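Local coordinates for protein histone acetyltransferase, ELP3 family (Methanocaldococcus infernus, PDB 6IA8) that converts the wobble uridine of tRNA to 5-(carboxymethyl)uridine, using acetyl-CoA and S-adenosylmethionine with a [4Fe-4S] cluster, at residues A[478-492]-A[506-518]. Sequence-based numbering, arbitrary orientation.
With SO4 (sulfate ion), chain G.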
loop_
_atom_site.group_PDB
_atom_site.type_symbol
_atom_site.label_atom_id
_atom_site.label_comp_id
_atom_site.label_asym_id
_atom_site.label_seq_id
_atom_site.Cartn_x
_atom_site.Cartn_y
_atom_site.Cartn_z
ATOM N N GLU A 478 -14.833 9.582 -14.348
ATOM C CA GLU A 478 -15.616 10.809 -14.404
ATOM C C GLU A 478 -17.025 10.538 -14.916
ATOM O O GLU A 478 -18.002 11.090 -14.386
ATOM C CB GLU A 478 -14.911 11.835 -15.291
ATOM C CG GLU A 478 -13.562 12.291 -14.676
ATOM C CD GLU A 478 -12.718 13.087 -15.643
ATOM O OE1 GLU A 478 -13.186 13.395 -16.750
ATOM O OE2 GLU A 478 -11.577 13.389 -15.288
ATOM N N ARG A 479 -17.154 9.695 -15.950
ATOM C CA ARG A 479 -18.478 9.366 -16.481
ATOM C C ARG A 479 -19.331 8.669 -15.427
ATOM O O ARG A 479 -20.508 9.002 -15.234
ATOM C CB ARG A 479 -18.349 8.479 -17.720
ATOM C CG ARG A 479 -19.659 8.190 -18.412
ATOM C CD ARG A 479 -19.541 7.057 -19.420
ATOM N NE ARG A 479 -19.379 5.759 -18.771
ATOM C CZ ARG A 479 -20.373 5.065 -18.226
ATOM N NH1 ARG A 479 -21.606 5.548 -18.239
ATOM N NH2 ARG A 479 -20.134 3.891 -17.661
ATOM N N ILE A 480 -18.750 7.691 -14.731
ATOM C CA ILE A 480 -19.500 6.965 -13.716
ATOM C C ILE A 480 -19.928 7.915 -12.612
ATOM O O ILE A 480 -21.086 7.901 -12.178
ATOM C CB ILE A 480 -18.666 5.794 -13.161
ATOM C CG1 ILE A 480 -18.491 4.731 -14.241
ATOM C CG2 ILE A 480 -19.312 5.232 -11.907
ATOM C CD1 ILE A 480 -17.574 3.581 -13.845
ATOM N N ALA A 481 -18.991 8.745 -12.131
ATOM C CA ALA A 481 -19.291 9.659 -11.039
ATOM C C ALA A 481 -20.459 10.557 -11.398
ATOM O O ALA A 481 -21.363 10.762 -10.585
ATOM C CB ALA A 481 -18.067 10.501 -10.698
ATOM N N LYS A 482 -20.466 11.077 -12.623
ATOM C CA LYS A 482 -21.452 12.080 -13.011
ATOM C C LYS A 482 -22.759 11.436 -13.448
ATOM O O LYS A 482 -23.841 11.852 -13.011
ATOM C CB LYS A 482 -20.893 12.967 -14.133
ATOM C CG LYS A 482 -21.903 14.017 -14.662
ATOM C CD LYS A 482 -21.258 14.902 -15.717
ATOM C CE LYS A 482 -22.143 16.121 -16.032
ATOM N NZ LYS A 482 -21.489 17.027 -17.002
ATOM N N GLU A 483 -22.680 10.442 -14.333
ATOM C CA GLU A 483 -23.891 9.927 -14.959
ATOM C C GLU A 483 -24.594 8.908 -14.074
ATOM O O GLU A 483 -25.825 8.836 -14.062
ATOM C CB GLU A 483 -23.556 9.307 -16.314
ATOM C CG GLU A 483 -22.969 10.288 -17.323
ATOM C CD GLU A 483 -22.717 9.654 -18.691
ATOM O OE1 GLU A 483 -22.822 8.415 -18.817
ATOM O OE2 GLU A 483 -22.417 10.403 -19.640
ATOM N N GLU A 484 -23.837 8.115 -13.326
ATOM C CA GLU A 484 -24.425 7.044 -12.537
ATOM C C GLU A 484 -24.679 7.438 -11.094
ATOM O O GLU A 484 -25.701 7.045 -10.536
ATOM C CB GLU A 484 -23.526 5.808 -12.574
ATOM C CG GLU A 484 -24.036 4.617 -11.749
ATOM C CD GLU A 484 -23.237 3.346 -12.024
ATOM O OE1 GLU A 484 -22.516 3.308 -13.043
ATOM O OE2 GLU A 484 -23.304 2.397 -11.216
ATOM N N PHE A 485 -23.771 8.187 -10.469
ATOM C CA PHE A 485 -23.929 8.582 -9.075
ATOM C C PHE A 485 -24.339 10.037 -8.905
ATOM O O PHE A 485 -24.573 10.480 -7.766
ATOM C CB PHE A 485 -22.631 8.302 -8.313
ATOM C CG PHE A 485 -22.343 6.842 -8.146
ATOM C CD1 PHE A 485 -21.661 6.157 -9.117
ATOM C CD2 PHE A 485 -22.772 6.151 -7.022
ATOM C CE1 PHE A 485 -21.416 4.788 -8.978
ATOM C CE2 PHE A 485 -22.505 4.803 -6.863
ATOM C CZ PHE A 485 -21.830 4.126 -7.838
ATOM N N GLY A 486 -24.487 10.774 -10.001
ATOM C CA GLY A 486 -24.958 12.146 -9.923
ATOM C C GLY A 486 -24.070 13.094 -9.145
ATOM O O GLY A 486 -24.559 14.102 -8.637
ATOM N N LYS A 487 -22.772 12.819 -9.057
ATOM C CA LYS A 487 -21.849 13.708 -8.363
ATOM C C LYS A 487 -21.486 14.884 -9.254
ATOM O O LYS A 487 -21.636 14.832 -10.475
ATOM C CB LYS A 487 -20.585 12.957 -7.960
ATOM C CG LYS A 487 -20.863 11.693 -7.138
ATOM C CD LYS A 487 -21.625 12.020 -5.863
ATOM C CE LYS A 487 -21.708 10.787 -4.940
ATOM N NZ LYS A 487 -22.428 11.069 -3.673
ATOM N N LYS A 488 -21.033 15.970 -8.624
ATOM C CA LYS A 488 -20.695 17.199 -9.333
ATOM C C LYS A 488 -19.204 17.532 -9.288
ATOM O O LYS A 488 -18.754 18.422 -10.020
ATOM C CB LYS A 488 -21.503 18.374 -8.755
ATOM C CG LYS A 488 -23.021 18.214 -8.883
ATOM C CD LYS A 488 -23.460 17.945 -10.325
ATOM C CE LYS A 488 -23.068 19.075 -11.271
ATOM N NZ LYS A 488 -23.465 18.786 -12.684
ATOM N N LYS A 489 -18.423 16.870 -8.441
ATOM C CA LYS A 489 -16.987 17.090 -8.449
ATOM C C LYS A 489 -16.299 15.790 -8.077
ATOM O O LYS A 489 -16.858 14.931 -7.378
ATOM C CB LYS A 489 -16.556 18.225 -7.508
ATOM C CG LYS A 489 -16.659 17.934 -6.035
ATOM C CD LYS A 489 -16.174 19.149 -5.238
ATOM C CE LYS A 489 -16.484 19.030 -3.760
ATOM N NZ LYS A 489 -16.246 20.313 -3.044
ATOM N N ILE A 490 -15.088 15.651 -8.594
ATOM C CA ILE A 490 -14.276 14.465 -8.408
ATOM C C ILE A 490 -12.937 14.939 -7.865
ATOM O O ILE A 490 -12.392 15.941 -8.344
ATOM C CB ILE A 490 -14.157 13.680 -9.729
ATOM C CG1 ILE A 490 -13.326 12.426 -9.552
ATOM C CG2 ILE A 490 -13.600 14.530 -10.848
ATOM C CD1 ILE A 490 -13.650 11.376 -10.631
ATOM N N LEU A 491 -12.464 14.288 -6.804
ATOM C CA LEU A 491 -11.212 14.652 -6.152
ATOM C C LEU A 491 -10.232 13.494 -6.229
ATOM O O LEU A 491 -10.575 12.369 -5.858
ATOM C CB LEU A 491 -11.447 15.013 -4.684
ATOM C CG LEU A 491 -12.237 16.273 -4.373
ATOM C CD1 LEU A 491 -12.429 16.372 -2.849
ATOM C CD2 LEU A 491 -11.559 17.487 -4.919
ATOM N N VAL A 492 -8.995 13.783 -6.634
ATOM C CA VAL A 492 -7.956 12.775 -6.788
ATOM C C VAL A 492 -6.970 12.918 -5.638
ATOM O O VAL A 492 -6.487 14.025 -5.363
ATOM C CB VAL A 492 -7.233 12.922 -8.134
ATOM C CG1 VAL A 492 -6.174 11.858 -8.265
ATOM C CG2 VAL A 492 -8.233 12.878 -9.265
ATOM N N GLY A 506 -6.910 18.496 -16.731
ATOM C CA GLY A 506 -7.886 19.504 -16.367
ATOM C C GLY A 506 -8.160 19.651 -14.885
ATOM O O GLY A 506 -9.080 20.385 -14.509
ATOM N N TYR A 507 -7.411 18.974 -14.030
ATOM C CA TYR A 507 -7.613 19.078 -12.596
ATOM C C TYR A 507 -6.812 20.245 -12.037
ATOM O O TYR A 507 -5.796 20.659 -12.600
ATOM C CB TYR A 507 -7.203 17.771 -11.906
ATOM C CG TYR A 507 -8.174 16.630 -12.147
ATOM C CD1 TYR A 507 -8.219 15.984 -13.368
ATOM C CD2 TYR A 507 -9.055 16.207 -11.152
ATOM C CE1 TYR A 507 -9.138 14.938 -13.609
ATOM C CE2 TYR A 507 -9.944 15.178 -11.368
ATOM C CZ TYR A 507 -10.003 14.562 -12.609
ATOM O OH TYR A 507 -10.918 13.560 -12.840
ATOM N N LYS A 508 -7.274 20.756 -10.904
ATOM C CA LYS A 508 -6.608 21.830 -10.188
ATOM C C LYS A 508 -6.527 21.473 -8.709
ATOM O O LYS A 508 -7.308 20.664 -8.203
ATOM C CB LYS A 508 -7.360 23.160 -10.345
ATOM C CG LYS A 508 -7.482 23.670 -11.771
ATOM N N ARG A 509 -5.604 22.126 -8.000
ATOM C CA ARG A 509 -5.488 21.898 -6.565
ATOM C C ARG A 509 -6.766 22.333 -5.863
ATOM O O ARG A 509 -7.249 23.446 -6.050
ATOM C CB ARG A 509 -4.295 22.653 -5.977
ATOM C CG ARG A 509 -2.958 21.963 -6.147
ATOM C CD ARG A 509 -2.868 20.668 -5.363
ATOM N NE ARG A 509 -2.768 20.854 -3.916
ATOM C CZ ARG A 509 -1.687 21.305 -3.288
ATOM N NH1 ARG A 509 -0.608 21.646 -3.977
ATOM N NH2 ARG A 509 -1.687 21.424 -1.968
ATOM N N VAL A 510 -7.327 21.440 -5.063
ATOM C CA VAL A 510 -8.470 21.729 -4.194
ATOM C C VAL A 510 -8.038 21.256 -2.809
ATOM O O VAL A 510 -8.117 20.058 -2.507
ATOM C CB VAL A 510 -9.749 21.015 -4.645
ATOM C CG1 VAL A 510 -10.891 21.328 -3.687
ATOM C CG2 VAL A 510 -10.108 21.421 -6.060
ATOM N N GLY A 511 -7.556 22.175 -1.981
ATOM C CA GLY A 511 -7.068 21.793 -0.668
ATOM C C GLY A 511 -5.914 20.818 -0.809
ATOM O O GLY A 511 -4.870 21.121 -1.401
ATOM N N ALA A 512 -6.089 19.623 -0.261
ATOM C CA ALA A 512 -5.061 18.596 -0.282
ATOM C C ALA A 512 -5.116 17.744 -1.540
ATOM O O ALA A 512 -4.244 16.887 -1.735
ATOM C CB ALA A 512 -5.206 17.699 0.950
ATOM N N TYR A 513 -6.107 17.963 -2.396
ATOM C CA TYR A 513 -6.369 17.080 -3.520
ATOM C C TYR A 513 -6.190 17.796 -4.859
ATOM O O TYR A 513 -5.942 19.000 -4.928
ATOM C CB TYR A 513 -7.800 16.529 -3.427
ATOM C CG TYR A 513 -8.130 15.854 -2.105
ATOM C CD1 TYR A 513 -8.626 16.595 -1.048
ATOM C CD2 TYR A 513 -7.933 14.489 -1.915
ATOM C CE1 TYR A 513 -8.929 16.017 0.167
ATOM C CE2 TYR A 513 -8.222 13.898 -0.695
ATOM C CZ TYR A 513 -8.724 14.671 0.350
ATOM O OH TYR A 513 -9.039 14.102 1.585
ATOM N N MET A 514 -6.347 17.032 -5.935
ATOM C CA MET A 514 -6.486 17.574 -7.279
ATOM C C MET A 514 -7.938 17.348 -7.652
ATOM O O MET A 514 -8.454 16.241 -7.483
ATOM C CB MET A 514 -5.556 16.887 -8.276
ATOM C CG MET A 514 -4.085 17.133 -7.996
ATOM S SD MET A 514 -3.633 18.867 -7.982
ATOM C CE MET A 514 -3.801 19.245 -9.771
ATOM N N GLY A 515 -8.618 18.393 -8.083
ATOM C CA GLY A 515 -10.052 18.320 -8.265
ATOM C C GLY A 515 -10.515 18.820 -9.615
ATOM O O GLY A 515 -9.861 19.637 -10.257
ATOM N N LYS A 516 -11.678 18.315 -10.034
ATOM C CA LYS A 516 -12.350 18.784 -11.238
ATOM C C LYS A 516 -13.851 18.842 -10.998
ATOM O O LYS A 516 -14.421 17.939 -10.387
ATOM C CB LYS A 516 -12.070 17.865 -12.428
ATOM C CG LYS A 516 -12.748 18.296 -13.716
ATOM C CD LYS A 516 -12.658 17.230 -14.803
ATOM C CE LYS A 516 -11.285 17.184 -15.427
ATOM N NZ LYS A 516 -11.205 16.154 -16.494
ATOM N N GLU A 517 -14.486 19.896 -11.501
ATOM C CA GLU A 517 -15.938 20.010 -11.482
ATOM C C GLU A 517 -16.505 19.199 -12.640
ATOM O O GLU A 517 -16.044 19.314 -13.780
ATOM C CB GLU A 517 -16.367 21.476 -11.597
ATOM C CG GLU A 517 -17.682 21.783 -10.908
ATOM C CD GLU A 517 -17.562 21.794 -9.396
ATOM O OE1 GLU A 517 -16.423 21.778 -8.886
ATOM O OE2 GLU A 517 -18.606 21.823 -8.713
ATOM N N LEU A 518 -17.483 18.359 -12.345
ATOM C CA LEU A 518 -18.119 17.542 -13.372
ATOM C C LEU A 518 -19.356 18.286 -13.925
ATOM O O LEU A 518 -19.705 18.135 -15.086
ATOM C CB LEU A 518 -18.512 16.188 -12.803
ATOM C CG LEU A 518 -17.370 15.388 -12.173
ATOM C CD1 LEU A 518 -17.926 14.159 -11.491
ATOM C CD2 LEU A 518 -16.333 15.002 -13.215
HETATM S S SO4 G . -3.263 24.397 -9.722
HETATM O O1 SO4 G . -3.338 22.949 -9.551
HETATM O O2 SO4 G . -3.384 24.710 -11.142
HETATM O O3 SO4 G . -1.983 24.874 -9.213
HETATM O O4 SO4 G . -4.342 25.046 -8.989
#
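Glu478 and Lys516 meet because their torsions send both chains to one point: Glu478 turns CG beside its backbone N (chi1 -66°) and then runs extended, while Lys516 bends at chi3 (-76°) and crosses it at about a right angle. The setting is the C-terminal part of the GNAT acetyltransferase fold, where helix 469-484 leads into strand 489-492 and strand 513-517 returns antiparallel beside it, at 159° between their directions. Two donors converge on Glu478 OE2. Tyr507 OH donates a hydrogen bond to Glu478 OE2 (2.5 Å) on the anti side of the carboxylate, and Lys516 NZ forms a salt bridge, 3.0 Å from Glu478 OE2, from above that plane. Lys516 NZ is thus tied to both Glu478 and Leu505 O, while the phenol is held by its bond to Glu478 OE2, with Lys516 CB over one face of the ring, offset toward its rim.

Register follows from alternating pairs. Ile490 with Lys516 and Val492 with Met514 are hydrogen-bonded pairs; Lys489 with Glu517 and Leu491 with Gly515 are non-hydrogen-bonded pairs. Ile490 N to Lys516 O, 3.0 Å, is nearly straight. Leu491 CD2 takes the place beside Gly515 CA (3.8 Å), where a CB would collide with it and with Val510 CG2, and it also packs on Val510.

On the helix-facing side, Ile490 CG2 and Val492 CG2 approach Tyr507 CE2 obliquely, and Val492 and Tyr507 both touch Tyr502, a probable acetyl-CoA-binding residue. The C-terminal Leu518 wedges between helix and strand: Leu518 CD2 reaches Ile490 CG2 at 3.6 Å, and Leu518 CD1 reaches Ala481 CB at 3.7 Å. Its backbone is held at both ends, Leu518 N by Lys488 O and Leu518 O by Lys482 NZ, the latter at 2.8 Å.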